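Local coordinates for periplasmic sugar-binding domain protein (Pseudomonas fluorescens Pf-5, PDB 3H75) that probably binds a carbohydrate in the periplasm, as a two-domain solute-binding protein of the kind that serves bacterial sugar uptake, at residues E16-W19 / V20-Q24; S152-K155 / V156-A159; Y184-N188 / R189-Y193; A246-A249 / L250-K254; H262-L265 / G266-L270. All blocks are in the same frame, centred on the assembly; numbering follows the deposited sequence.

Interaction 1: E16-W19 / V20-Q24. With SO4 (sulfate ion), chain B.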
loop_
_atom_site.group_PDB
_atom_site.type_symbol
_atom_site.label_atom_id
_atom_site.label_comp_id
_atom_site.label_asym_id
_atom_site.label_seq_id
_atom_site.Cartn_x
_atom_site.Cartn_y
_atom_site.Cartn_z
ATOM N N GLU A 16 -0.696 12.466 5.913
ATOM C CA GLU A 16 -1.297 11.132 5.858
ATOM C C GLU A 16 -0.240 10.093 6.222
ATOM O O GLU A 16 0.729 9.895 5.488
ATOM C CB GLU A 16 -1.853 10.877 4.459
ATOM C CG GLU A 16 -2.575 9.549 4.309
ATOM C CD GLU A 16 -3.295 9.422 2.983
ATOM O OE1 GLU A 16 -3.354 10.417 2.227
ATOM O OE2 GLU A 16 -3.809 8.325 2.697
ATOM N N THR A 17 -0.440 9.419 7.350
ATOM C CA THR A 17 0.534 8.455 7.843
ATOM C C THR A 17 1.179 7.520 6.825
ATOM O O THR A 17 2.408 7.462 6.732
ATOM C CB THR A 17 -0.060 7.623 8.986
ATOM O OG1 THR A 17 -0.579 8.512 9.987
ATOM C CG2 THR A 17 1.012 6.748 9.616
ATOM N N PHE A 18 0.375 6.787 6.065
ATOM C CA PHE A 18 0.946 5.863 5.099
ATOM C C PHE A 18 1.813 6.539 4.057
ATOM O O PHE A 18 2.941 6.115 3.807
ATOM C CB PHE A 18 -0.135 5.075 4.356
ATOM C CG PHE A 18 0.410 4.265 3.211
ATOM C CD1 PHE A 18 1.111 3.088 3.450
ATOM C CD2 PHE A 18 0.311 4.734 1.900
ATOM C CE1 PHE A 18 1.717 2.394 2.404
ATOM C CE2 PHE A 18 0.914 4.050 0.845
ATOM C CZ PHE A 18 1.621 2.877 1.094
ATOM N N TRP A 19 1.277 7.583 3.434
ATOM C CA TRP A 19 2.013 8.262 2.390
ATOM C C TRP A 19 3.239 9.011 2.889
ATOM O O TRP A 19 4.204 9.178 2.146
ATOM C CB TRP A 19 1.062 9.144 1.575
ATOM C CG TRP A 19 0.315 8.304 0.571
ATOM C CD1 TRP A 19 -1.033 8.055 0.528
ATOM C CD2 TRP A 19 0.895 7.556 -0.503
ATOM N NE1 TRP A 19 -1.319 7.193 -0.509
ATOM C CE2 TRP A 19 -0.154 6.872 -1.155
ATOM C CE3 TRP A 19 2.204 7.397 -0.977
ATOM C CZ2 TRP A 19 0.069 6.038 -2.260
ATOM C CZ3 TRP A 19 2.425 6.569 -2.074
ATOM C CH2 TRP A 19 1.361 5.901 -2.701
ATOM N N VAL A 20 3.221 9.435 4.149
ATOM C CA VAL A 20 4.387 10.102 4.713
ATOM C C VAL A 20 5.457 9.028 4.950
ATOM O O VAL A 20 6.641 9.252 4.702
ATOM C CB VAL A 20 4.047 10.810 6.040
ATOM C CG1 VAL A 20 5.330 11.264 6.736
ATOM C CG2 VAL A 20 3.144 12.012 5.764
ATOM N N SER A 21 5.040 7.852 5.416
ATOM C CA SER A 21 5.988 6.768 5.646
ATOM C C SER A 21 6.618 6.316 4.331
ATOM O O SER A 21 7.800 5.970 4.279
ATOM C CB SER A 21 5.293 5.589 6.331
ATOM O OG SER A 21 4.950 5.936 7.662
ATOM N N TYR A 22 5.819 6.331 3.269
ATOM C CA TYR A 22 6.278 5.944 1.939
ATOM C C TYR A 22 7.360 6.949 1.531
ATOM O O TYR A 22 8.425 6.569 1.046
ATOM C CB TYR A 22 5.096 6.003 0.969
ATOM C CG TYR A 22 5.295 5.334 -0.375
ATOM C CD1 TYR A 22 4.782 4.061 -0.627
ATOM C CD2 TYR A 22 5.923 6.008 -1.424
ATOM C CE1 TYR A 22 4.877 3.477 -1.892
ATOM C CE2 TYR A 22 6.026 5.432 -2.692
ATOM C CZ TYR A 22 5.495 4.172 -2.921
ATOM O OH TYR A 22 5.529 3.631 -4.183
ATOM N N SER A 23 7.076 8.233 1.743
ATOM C CA SER A 23 8.018 9.298 1.413
ATOM C C SER A 23 9.306 9.217 2.224
ATOM O O SER A 23 10.401 9.344 1.676
ATOM C CB SER A 23 7.375 10.669 1.647
ATOM O OG SER A 23 6.348 10.917 0.708
ATOM N N GLN A 24 9.175 9.005 3.530
ATOM C CA GLN A 24 10.346 8.934 4.392
ATOM C C GLN A 24 11.268 7.784 4.013
ATOM O O GLN A 24 12.494 7.925 4.069
ATOM C CB GLN A 24 9.928 8.808 5.860
ATOM C CG GLN A 24 9.131 10.002 6.367
ATOM C CD GLN A 24 9.868 11.316 6.184
ATOM O OE1 GLN A 24 10.916 11.541 6.786
ATOM N NE2 GLN A 24 9.323 12.193 5.342
HETATM S S SO4 B . -4.110 5.344 -2.884
HETATM O O1 SO4 B . -4.301 3.888 -3.057
HETATM O O2 SO4 B . -3.632 5.605 -1.519
HETATM O O3 SO4 B . -3.107 5.792 -3.862
HETATM O O4 SO4 B . -5.399 6.035 -3.110
#
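Phe18, Trp19 and Tyr22 form an aromatic cluster on the first turns of helix 17-33, the helical crossover of the beta-alpha-beta unit that links strands 5-10 and 36-41. Among the rings, Trp19 meets Tyr22 edge-to-face: the benzo edge of the indole drives CZ3 over the centre of the phenol, with Trp19 CZ3 3.6 Å from Tyr22 CG and the planes at 54°. Phe18 reaches the same tyrosine obliquely, its CZ 3.8 Å from Tyr22 CD1. The phenylalanine CG is anti to the backbone N (chi1 171°), a setting that also lets its CE2 sit over a face of the indole. The backbone bonds of the first helical turns begin with Val20 N to Glu16 O at 2.9 Å, where Glu16 is the N-cap residue. The polar ends find partners outside the turn: Tyr22 OH bonds Asn93, Ser21 OG bonds Asp311, and the Glu16 carboxylate pairs with Arg44. Phe18 also stacks on His262, and a glycerol lies close by, consistent with a pocket wall of the sugar-binding family. On the far edge of the indole, Trp19 NE1 donates to sulfate O2 at 3.0 Å, nearly in the ring plane, with an N-H...O angle of 158°.

Interaction 2: S152-K155 / V156-A159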
loop_
_atom_site.group_PDB
_atom_site.type_symbol
_atom_site.label_atom_id
_atom_site.label_comp_id
_atom_site.label_asym_id
_atom_site.label_seq_id
_atom_site.Cartn_x
_atom_site.Cartn_y
_atom_site.Cartn_z
ATOM N N SER A 152 -13.917 -0.609 2.138
ATOM C CA SER A 152 -12.905 -0.479 1.101
ATOM C C SER A 152 -12.449 0.973 1.025
ATOM O O SER A 152 -12.988 1.824 1.722
ATOM C CB SER A 152 -13.463 -0.937 -0.246
ATOM O OG SER A 152 -12.424 -1.057 -1.200
ATOM N N GLY A 153 -11.452 1.252 0.189
ATOM C CA GLY A 153 -10.940 2.607 0.071
ATOM C C GLY A 153 -11.665 3.435 -0.966
ATOM O O GLY A 153 -12.894 3.436 -1.019
ATOM N N LEU A 154 -10.905 4.167 -1.775
ATOM C CA LEU A 154 -11.489 4.971 -2.839
ATOM C C LEU A 154 -11.845 3.970 -3.935
ATOM O O LEU A 154 -10.968 3.308 -4.484
ATOM C CB LEU A 154 -10.474 5.999 -3.351
ATOM C CG LEU A 154 -10.178 7.191 -2.431
ATOM C CD1 LEU A 154 -8.920 7.906 -2.910
ATOM C CD2 LEU A 154 -11.363 8.149 -2.417
ATOM N N LYS A 155 -13.134 3.852 -4.237
ATOM C CA LYS A 155 -13.604 2.895 -5.233
ATOM C C LYS A 155 -12.861 2.891 -6.568
ATOM O O LYS A 155 -12.582 1.825 -7.119
ATOM C CB LYS A 155 -15.099 3.100 -5.496
ATOM C CG LYS A 155 -15.716 2.013 -6.373
ATOM C CD LYS A 155 -17.211 2.222 -6.569
ATOM C CE LYS A 155 -17.811 1.106 -7.417
ATOM N NZ LYS A 155 -19.267 1.301 -7.650
ATOM N N VAL A 156 -12.534 4.069 -7.085
ATOM C CA VAL A 156 -11.857 4.158 -8.378
ATOM C C VAL A 156 -10.370 3.820 -8.400
ATOM O O VAL A 156 -9.768 3.782 -9.471
ATOM C CB VAL A 156 -12.022 5.566 -9.003
ATOM C CG1 VAL A 156 -13.495 5.910 -9.140
ATOM C CG2 VAL A 156 -11.302 6.601 -8.154
ATOM N N THR A 157 -9.775 3.563 -7.238
ATOM C CA THR A 157 -8.346 3.261 -7.192
ATOM C C THR A 157 -8.015 1.776 -7.307
ATOM O O THR A 157 -8.756 0.920 -6.823
ATOM C CB THR A 157 -7.701 3.792 -5.893
ATOM O OG1 THR A 157 -8.148 3.008 -4.777
ATOM C CG2 THR A 157 -8.087 5.245 -5.667
ATOM N N PRO A 158 -6.891 1.456 -7.963
ATOM C CA PRO A 158 -6.479 0.059 -8.122
ATOM C C PRO A 158 -6.194 -0.637 -6.786
ATOM O O PRO A 158 -6.445 -1.830 -6.645
ATOM C CB PRO A 158 -5.248 0.155 -9.030
ATOM C CG PRO A 158 -4.777 1.583 -8.857
ATOM C CD PRO A 158 -6.058 2.345 -8.788
ATOM N N ALA A 159 -5.680 0.100 -5.804
ATOM C CA ALA A 159 -5.399 -0.504 -4.504
ATOM C C ALA A 159 -6.695 -1.048 -3.916
ATOM O O ALA A 159 -6.734 -2.158 -3.375
ATOM C CB ALA A 159 -4.791 0.524 -3.558
#
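Thr157 and Leu154 meet across a tight bend, and the inner side of that bend is where the atoms crowd. Leu154 O accepts two bonds from the same threonine, which differ in how they arrive. The hydroxyl, Thr157 OG1, donates at 2.9 Å within the carbonyl plane, on a lone pair, whereas Thr157 N comes from above that plane at 3.0 Å, along a fairly straight line (N-H...O 164°). Two donors from one residue leave the carbonyl little freedom to turn. Beside them the methyl of the threonine is pressed on the leucine: Thr157 CG2 lies 3.4 Å from Leu154 CB, closer than carbons usually pack, and 3.9 Å from Leu154 CD1. With chi1 at 71°, OG1 stands between the backbone N and the carbonyl carbon, which aims the hydroxyl back at the turn and swings CG2 toward the leucine.

The backbone from Leu154 to Thr157 is a type I beta turn, and it delivers the chain from strand 146-152 into helix 158-173, a junction of the alpha/beta fold. Thr157 is the N-cap residue of that helix, and its OG1 also accepts a weak hydrogen bond from Ala160 N, so one hydroxyl serves as donor to the turn and acceptor from the helix start.

The outer corner is looser. Lys155 and Val156 occupy the two central positions of the turn and are exposed. The lysine chain is fully extended beyond CG, brushing Tyr184 on its way out. Leu154, by contrast, is backed by Arg44, Glu186 and Trp187.

Interaction 3: Y184-N188 / R189-Y193. With SO4 (sulfate ion), chain B.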
loop_
_atom_site.group_PDB
_atom_site.type_symbol
_atom_site.label_atom_id
_atom_site.label_comp_id
_atom_site.label_asym_id
_atom_site.label_seq_id
_atom_site.Cartn_x
_atom_site.Cartn_y
_atom_site.Cartn_z
ATOM N N TYR A 184 -17.570 2.124 0.921
ATOM C CA TYR A 184 -16.333 2.775 0.539
ATOM C C TYR A 184 -16.019 3.874 1.538
ATOM O O TYR A 184 -16.659 4.928 1.550
ATOM C CB TYR A 184 -16.460 3.310 -0.890
ATOM C CG TYR A 184 -16.466 2.183 -1.902
ATOM C CD1 TYR A 184 -15.283 1.519 -2.229
ATOM C CD2 TYR A 184 -17.658 1.711 -2.451
ATOM C CE1 TYR A 184 -15.283 0.411 -3.071
ATOM C CE2 TYR A 184 -17.670 0.598 -3.296
ATOM C CZ TYR A 184 -16.478 -0.047 -3.598
ATOM O OH TYR A 184 -16.480 -1.167 -4.403
ATOM N N GLY A 185 -15.045 3.593 2.401
ATOM C CA GLY A 185 -14.642 4.541 3.423
ATOM C C GLY A 185 -13.615 5.549 2.943
ATOM O O GLY A 185 -13.190 6.407 3.713
ATOM N N GLU A 186 -13.199 5.423 1.685
ATOM C CA GLU A 186 -12.240 6.343 1.068
ATOM C C GLU A 186 -10.924 6.498 1.826
ATOM O O GLU A 186 -10.327 7.579 1.812
ATOM C CB GLU A 186 -12.888 7.726 0.907
ATOM C CG GLU A 186 -14.365 7.678 0.546
ATOM C CD GLU A 186 -14.961 9.050 0.291
ATOM O OE1 GLU A 186 -14.678 9.987 1.067
ATOM O OE2 GLU A 186 -15.728 9.187 -0.684
ATOM N N TRP A 187 -10.477 5.422 2.474
ATOM C CA TRP A 187 -9.234 5.402 3.255
ATOM C C TRP A 187 -9.329 6.280 4.501
ATOM O O TRP A 187 -8.352 6.406 5.239
ATOM C CB TRP A 187 -8.040 5.921 2.431
ATOM C CG TRP A 187 -7.821 5.290 1.085
ATOM C CD1 TRP A 187 -7.643 5.946 -0.101
ATOM C CD2 TRP A 187 -7.699 3.894 0.792
ATOM N NE1 TRP A 187 -7.415 5.046 -1.116
ATOM C CE2 TRP A 187 -7.445 3.777 -0.594
ATOM C CE3 TRP A 187 -7.776 2.728 1.566
ATOM C CZ2 TRP A 187 -7.268 2.542 -1.222
ATOM C CZ3 TRP A 187 -7.599 1.500 0.940
ATOM C CH2 TRP A 187 -7.347 1.416 -0.440
ATOM N N ASN A 188 -10.502 6.864 4.734
ATOM C CA ASN A 188 -10.720 7.803 5.839
ATOM C C ASN A 188 -11.260 7.210 7.141
ATOM O O ASN A 188 -12.302 6.554 7.159
ATOM C CB ASN A 188 -11.646 8.915 5.333
ATOM C CG ASN A 188 -11.772 10.068 6.301
ATOM O OD1 ASN A 188 -12.408 9.950 7.346
ATOM N ND2 ASN A 188 -11.160 11.196 5.956
ATOM N N ARG A 189 -10.545 7.476 8.233
ATOM C CA ARG A 189 -10.901 6.973 9.554
ATOM C C ARG A 189 -12.243 7.460 10.098
ATOM O O ARG A 189 -13.067 6.654 10.522
ATOM C CB ARG A 189 -9.789 7.310 10.553
ATOM C CG ARG A 189 -10.031 6.787 11.955
ATOM C CD ARG A 189 -8.784 6.953 12.800
ATOM N NE ARG A 189 -8.965 6.473 14.165
ATOM C CZ ARG A 189 -7.972 6.326 15.035
ATOM N NH1 ARG A 189 -6.729 6.623 14.681
ATOM N NH2 ARG A 189 -8.222 5.876 16.258
ATOM N N GLU A 190 -12.474 8.769 10.104
ATOM C CA GLU A 190 -13.744 9.261 10.627
ATOM C C GLU A 190 -14.933 8.834 9.772
ATOM O O GLU A 190 -16.020 8.601 10.298
ATOM C CB GLU A 190 -13.720 10.789 10.784
ATOM C CG GLU A 190 -13.295 11.568 9.563
ATOM C CD GLU A 190 -13.261 13.064 9.825
ATOM O OE1 GLU A 190 -12.594 13.482 10.798
ATOM O OE2 GLU A 190 -13.896 13.819 9.056
ATOM N N ARG A 191 -14.732 8.721 8.462
ATOM C CA ARG A 191 -15.819 8.299 7.581
ATOM C C ARG A 191 -16.187 6.849 7.894
ATOM O O ARG A 191 -17.361 6.514 8.034
ATOM C CB ARG A 191 -15.411 8.427 6.109
ATOM C CG ARG A 191 -16.496 8.000 5.124
ATOM C CD ARG A 191 -16.022 8.165 3.687
ATOM N NE ARG A 191 -16.905 7.520 2.716
ATOM C CZ ARG A 191 -18.095 7.986 2.349
ATOM N NH1 ARG A 191 -18.567 9.113 2.869
ATOM N NH2 ARG A 191 -18.813 7.324 1.451
ATOM N N ALA A 192 -15.179 5.989 8.005
ATOM C CA ALA A 192 -15.422 4.584 8.320
ATOM C C ALA A 192 -16.068 4.495 9.695
ATOM O O ALA A 192 -16.940 3.657 9.932
ATOM C CB ALA A 192 -14.110 3.806 8.306
ATOM N N TYR A 193 -15.629 5.365 10.601
ATOM C CA TYR A 193 -16.169 5.404 11.955
ATOM C C TYR A 193 -17.671 5.669 11.900
ATOM O O TYR A 193 -18.453 4.984 12.559
ATOM C CB TYR A 193 -15.481 6.509 12.764
ATOM C CG TYR A 193 -16.173 6.856 14.068
ATOM C CD1 TYR A 193 -16.229 5.945 15.122
ATOM C CD2 TYR A 193 -16.764 8.106 14.248
ATOM C CE1 TYR A 193 -16.856 6.270 16.326
ATOM C CE2 TYR A 193 -17.392 8.441 15.444
ATOM C CZ TYR A 193 -17.434 7.522 16.477
ATOM O OH TYR A 193 -18.045 7.862 17.662
HETATM S S SO4 B . -4.110 5.344 -2.884
HETATM O O1 SO4 B . -4.301 3.888 -3.057
HETATM O O2 SO4 B . -3.632 5.605 -1.519
HETATM O O3 SO4 B . -3.107 5.792 -3.862
HETATM O O4 SO4 B . -5.399 6.035 -3.110
HETATM O O HOH W 1 -14.467 12.212 6.724
#
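Arg191 and Tyr184 carry the main hydrogen bonds. The guanidinium grips Tyr184 O side-on with two nitrogens, NE at 2.9 Å and NH2 at 3.2 Å, the oxygen lying close to the guanidinium plane. The Arg191 chain, extended from CG to NE, with CG anti to the backbone N (chi1 180°), carries the group back to the end of strand 177-184.

Charge enters through Glu186, whose carboxylate stacks over one face of that guanidinium with the planes 28° apart. Glu186 OE1 to Arg191 NE is a long salt bridge of 3.7 Å, purely electrostatic, since no N-H points at the oxygen.

Capping comes from Asn188, the N-cap of helix 189-202 after a type I' beta turn from Gly185 to Asn188. Its OD1 accepts from Arg191 N, though that oxygen's place is less sure, and Asn188 O receives Ala192 N at 3.1 Å.

Trp187 packs on helix 158-173, and its NE1 makes a weak bond of 3.0 Å to sulfate O4. An alanine in place of Arg191 is likely to leave Tyr184 O without two of its donors and the Glu186 carboxylate without its stacked positive partner. The two bonds fix the guanidinium's rotation, so the chemistry implies a strand end tied to the next helix by directed bonds, with the long salt bridge probably adding to it.

Interaction 4: A246-A249 / L250-K254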
loop_
_atom_site.group_PDB
_atom_site.type_symbol
_atom_site.label_atom_id
_atom_site.label_comp_id
_atom_site.label_asym_id
_atom_site.label_seq_id
_atom_site.Cartn_x
_atom_site.Cartn_y
_atom_site.Cartn_z
ATOM N N ALA A 246 -2.034 1.322 14.713
ATOM C CA ALA A 246 -2.418 0.007 14.208
ATOM C C ALA A 246 -1.447 -1.059 14.702
ATOM O O ALA A 246 -1.855 -2.164 15.063
ATOM C CB ALA A 246 -2.451 0.019 12.683
ATOM N N LEU A 247 -0.159 -0.730 14.712
ATOM C CA LEU A 247 0.851 -1.674 15.171
ATOM C C LEU A 247 0.612 -1.994 16.644
ATOM O O LEU A 247 0.697 -3.149 17.058
ATOM C CB LEU A 247 2.253 -1.091 14.979
ATOM C CG LEU A 247 2.681 -0.863 13.525
ATOM C CD1 LEU A 247 3.935 -0.012 13.504
ATOM C CD2 LEU A 247 2.923 -2.193 12.819
ATOM N N GLN A 248 0.307 -0.969 17.430
ATOM C CA GLN A 248 0.055 -1.181 18.849
ATOM C C GLN A 248 -1.190 -2.042 19.035
ATOM O O GLN A 248 -1.220 -2.916 19.897
ATOM C CB GLN A 248 -0.140 0.153 19.571
ATOM C CG GLN A 248 -0.291 0.013 21.087
ATOM C CD GLN A 248 0.956 -0.546 21.749
ATOM O OE1 GLN A 248 2.018 0.077 21.724
ATOM N NE2 GLN A 248 0.835 -1.730 22.343
ATOM N N ALA A 249 -2.214 -1.797 18.222
ATOM C CA ALA A 249 -3.451 -2.567 18.330
ATOM C C ALA A 249 -3.213 -4.034 17.988
ATOM O O ALA A 249 -3.823 -4.924 18.578
ATOM C CB ALA A 249 -4.517 -1.980 17.417
ATOM N N LEU A 250 -2.328 -4.287 17.030
ATOM C CA LEU A 250 -2.020 -5.658 16.648
ATOM C C LEU A 250 -1.309 -6.334 17.821
ATOM O O LEU A 250 -1.622 -7.470 18.190
ATOM C CB LEU A 250 -1.123 -5.684 15.407
ATOM C CG LEU A 250 -0.811 -7.091 14.876
ATOM C CD1 LEU A 250 -2.073 -7.723 14.300
ATOM C CD2 LEU A 250 0.265 -7.012 13.820
ATOM N N ILE A 251 -0.353 -5.620 18.406
ATOM C CA ILE A 251 0.400 -6.138 19.544
ATOM C C ILE A 251 -0.535 -6.428 20.719
ATOM O O ILE A 251 -0.381 -7.439 21.412
ATOM C CB ILE A 251 1.480 -5.131 19.980
ATOM C CG1 ILE A 251 2.509 -4.964 18.858
ATOM C CG2 ILE A 251 2.160 -5.607 21.259
ATOM C CD1 ILE A 251 3.496 -3.823 19.079
ATOM N N ASP A 252 -1.509 -5.546 20.932
ATOM C CA ASP A 252 -2.476 -5.699 22.023
ATOM C C ASP A 252 -3.546 -6.750 21.734
ATOM O O ASP A 252 -4.328 -7.110 22.622
ATOM C CB ASP A 252 -3.175 -4.369 22.320
ATOM C CG ASP A 252 -2.238 -3.330 22.905
ATOM O OD1 ASP A 252 -1.214 -3.715 23.504
ATOM O OD2 ASP A 252 -2.538 -2.126 22.780
ATOM N N GLY A 253 -3.591 -7.227 20.494
ATOM C CA GLY A 253 -4.572 -8.230 20.124
ATOM C C GLY A 253 -5.946 -7.671 19.786
ATOM O O GLY A 253 -6.878 -8.432 19.515
ATOM N N LYS A 254 -6.078 -6.347 19.795
ATOM C CA LYS A 254 -7.356 -5.706 19.486
ATOM C C LYS A 254 -7.601 -5.725 17.984
ATOM O O LYS A 254 -8.743 -5.831 17.530
ATOM C CB LYS A 254 -7.366 -4.268 20.009
ATOM C CG LYS A 254 -7.170 -4.170 21.515
ATOM C CD LYS A 254 -8.250 -4.932 22.268
ATOM C CE LYS A 254 -7.987 -4.909 23.766
ATOM N NZ LYS A 254 -7.829 -3.512 24.260
#
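Leu250 N bonds back to Ala246 O at 2.9 Å on helix 244-252, which crosses between strands 236-240 and 257-260 in a beta-alpha-beta unit and ends in a Schellman motif. The Leu250 side chain leads away toward Leu258 and Leu298 in the buried flank. Next, Ile251 N repeats the ladder to Leu247 O, and Ile251 CG1 lies 3.1 Å from Leu247 O.

Asp252 adds a polar side-chain link to the usual backbone bond with Gln248 O. The Gln248 chain bends at chi2 (64°), bringing its amide across the carboxylate: Gln248 NE2 donates to Asp252 OD1 at 3.1 Å, arriving from above the carboxylate plane, and only weakly to OD2. A leucine in place of Gln248 would probably leave the Asp252 carboxylate without this amide donor and free to turn at the exposed helix end.

Gly253 then leaves the helix with a positive phi of 82°; a side chain there would be jammed against the preceding carbonyl oxygen, which accounts for the glycine. Its N bonds Leu250 O. Lys254 completes the reversal, its side chain leading away near Met221 while its backbone N reaches Ala249 O at 2.9 Å in a weak bond with an N-H...O angle of 126°.

Interaction 5: H262-L265 / G266-L270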
loop_
_atom_site.group_PDB
_atom_site.type_symbol
_atom_site.label_atom_id
_atom_site.label_comp_id
_atom_site.label_asym_id
_atom_site.label_seq_id
_atom_site.Cartn_x
_atom_site.Cartn_y
_atom_site.Cartn_z
ATOM N N HIS A 262 4.081 -2.742 1.922
ATOM C CA HIS A 262 4.093 -1.966 0.690
ATOM C C HIS A 262 4.584 -0.526 0.813
ATOM O O HIS A 262 4.833 0.130 -0.199
ATOM C CB HIS A 262 2.716 -2.013 0.003
ATOM C CG HIS A 262 1.647 -1.220 0.687
ATOM N ND1 HIS A 262 1.411 -1.291 2.044
ATOM C CD2 HIS A 262 0.698 -0.393 0.187
ATOM C CE1 HIS A 262 0.364 -0.548 2.348
ATOM N NE2 HIS A 262 -0.088 0.010 1.239
ATOM N N PHE A 263 4.745 -0.032 2.037
ATOM C CA PHE A 263 5.229 1.332 2.213
ATOM C C PHE A 263 6.688 1.426 1.781
ATOM O O PHE A 263 7.226 2.518 1.629
ATOM C CB PHE A 263 5.082 1.793 3.671
ATOM C CG PHE A 263 6.118 1.227 4.610
ATOM C CD1 PHE A 263 7.314 1.908 4.854
ATOM C CD2 PHE A 263 5.895 0.018 5.257
ATOM C CE1 PHE A 263 8.269 1.385 5.729
ATOM C CE2 PHE A 263 6.841 -0.510 6.128
ATOM C CZ PHE A 263 8.028 0.175 6.366
ATOM N N THR A 264 7.320 0.275 1.573
ATOM C CA THR A 264 8.722 0.241 1.160
ATOM C C THR A 264 8.903 0.312 -0.355
ATOM O O THR A 264 10.016 0.510 -0.832
ATOM C CB THR A 264 9.417 -1.058 1.620
ATOM O OG1 THR A 264 8.749 -2.182 1.032
ATOM C CG2 THR A 264 9.397 -1.181 3.134
ATOM N N LEU A 265 7.821 0.161 -1.112
ATOM C CA LEU A 265 7.933 0.140 -2.570
ATOM C C LEU A 265 8.685 1.308 -3.196
ATOM O O LEU A 265 9.482 1.106 -4.112
ATOM C CB LEU A 265 6.549 0.007 -3.210
ATOM C CG LEU A 265 6.575 -0.555 -4.638
ATOM C CD1 LEU A 265 5.267 -1.271 -4.930
ATOM C CD2 LEU A 265 6.820 0.562 -5.627
ATOM N N GLY A 266 8.434 2.518 -2.708
ATOM C CA GLY A 266 9.113 3.683 -3.251
ATOM C C GLY A 266 10.626 3.589 -3.137
ATOM O O GLY A 266 11.352 3.998 -4.049
ATOM N N GLY A 267 11.105 3.057 -2.017
ATOM C CA GLY A 267 12.539 2.921 -1.813
ATOM C C GLY A 267 13.151 1.950 -2.803
ATOM O O GLY A 267 14.215 2.207 -3.376
ATOM N N TRP A 268 12.483 0.820 -3.005
ATOM C CA TRP A 268 12.968 -0.185 -3.942
ATOM C C TRP A 268 12.958 0.412 -5.345
ATOM O O TRP A 268 13.837 0.133 -6.156
ATOM C CB TRP A 268 12.070 -1.421 -3.919
ATOM C CG TRP A 268 11.802 -1.994 -2.559
ATOM C CD1 TRP A 268 10.656 -2.619 -2.159
ATOM C CD2 TRP A 268 12.691 -2.028 -1.429
ATOM N NE1 TRP A 268 10.773 -3.042 -0.857
ATOM C CE2 TRP A 268 12.009 -2.692 -0.383
ATOM C CE3 TRP A 268 13.994 -1.563 -1.199
ATOM C CZ2 TRP A 268 12.585 -2.900 0.876
ATOM C CZ3 TRP A 268 14.567 -1.772 0.054
ATOM C CH2 TRP A 268 13.860 -2.435 1.075
ATOM N N ALA A 269 11.945 1.227 -5.627
ATOM C CA ALA A 269 11.829 1.866 -6.932
ATOM C C ALA A 269 13.048 2.744 -7.198
ATOM O O ALA A 269 13.561 2.781 -8.316
ATOM C CB ALA A 269 10.550 2.707 -6.997
ATOM N N LEU A 270 13.518 3.449 -6.173
ATOM C CA LEU A 270 14.681 4.315 -6.356
ATOM C C LEU A 270 15.947 3.500 -6.598
ATOM O O LEU A 270 16.846 3.946 -7.315
ATOM C CB LEU A 270 14.845 5.263 -5.163
ATOM C CG LEU A 270 13.733 6.322 -5.094
ATOM C CD1 LEU A 270 13.927 7.224 -3.897
ATOM C CD2 LEU A 270 13.726 7.149 -6.365
HETATM O O HOH W 2 8.839 3.831 -0.044
#
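Trp268 has its CG anti to the carbonyl carbon (chi1 -51°), which swings the indole back along the helix over Thr264, while a chi1 of 60° sets the threonine OG1 between its backbone N and carbonyl carbon, facing the indole. The two side chains therefore cross, and Thr264 OG1 comes to 2.9 Å from Trp268 NE1; the hydroxyl is hydrogen-bonded to Gly261 O. Thr264 CB packs 3.5 Å from the same nitrogen. On one face of the indole, offset toward the rim, sits Thr264 O, 3.5 Å from Trp268 CG.

That carbonyl also receives weak backbone bonds from Gly267 N and Trp268 N, at the point where the 3-10 turn 262-264 passes into helix 265-277. The first regular bond across is Ala269 N to Leu265 O, 2.9 Å. A water donates a hydrogen bond to Phe263 O at 2.7 Å and accepts weakly from Gly267 N, bridging the same change of helix type.

All the touching residues are buried. Helix 17-33 packs along this junction, with Phe25 edge-to-face on Trp268 and Tyr22 against Leu265. Phe335 stacks on the indole, helix 338-341 lends Leu339 and Leu340, and Met118 of strand 115-119 touches Leu265, Trp268 and Ala269.

Overall arrangement
All five contacts are local, at or near helix ends. Interactions 1 and 5, centres about 11 Å apart, touch directly: Phe18 CE1 lies 3.2 Å from His262 NE2, and Tyr22 CZ packs 3.4 Å from Gly266 N. Interactions 2 and 3, about 12 Å between centres, are joined by a probable hydrogen bond from Gly185 N to Ser152 O at 2.8 Å. Interactions 1 and 3, about 5 Å apart at their nearest atoms, meet at one sulfate, bound by Trp19 and, weakly, by Trp187, with Arg44 also bonded to it. Sulfate and glycerol, probably from the crystallisation liquor, are consistent with a sugar pocket there. Interaction 4 touches none of the others, its centre about 19 Å from that of interaction 3.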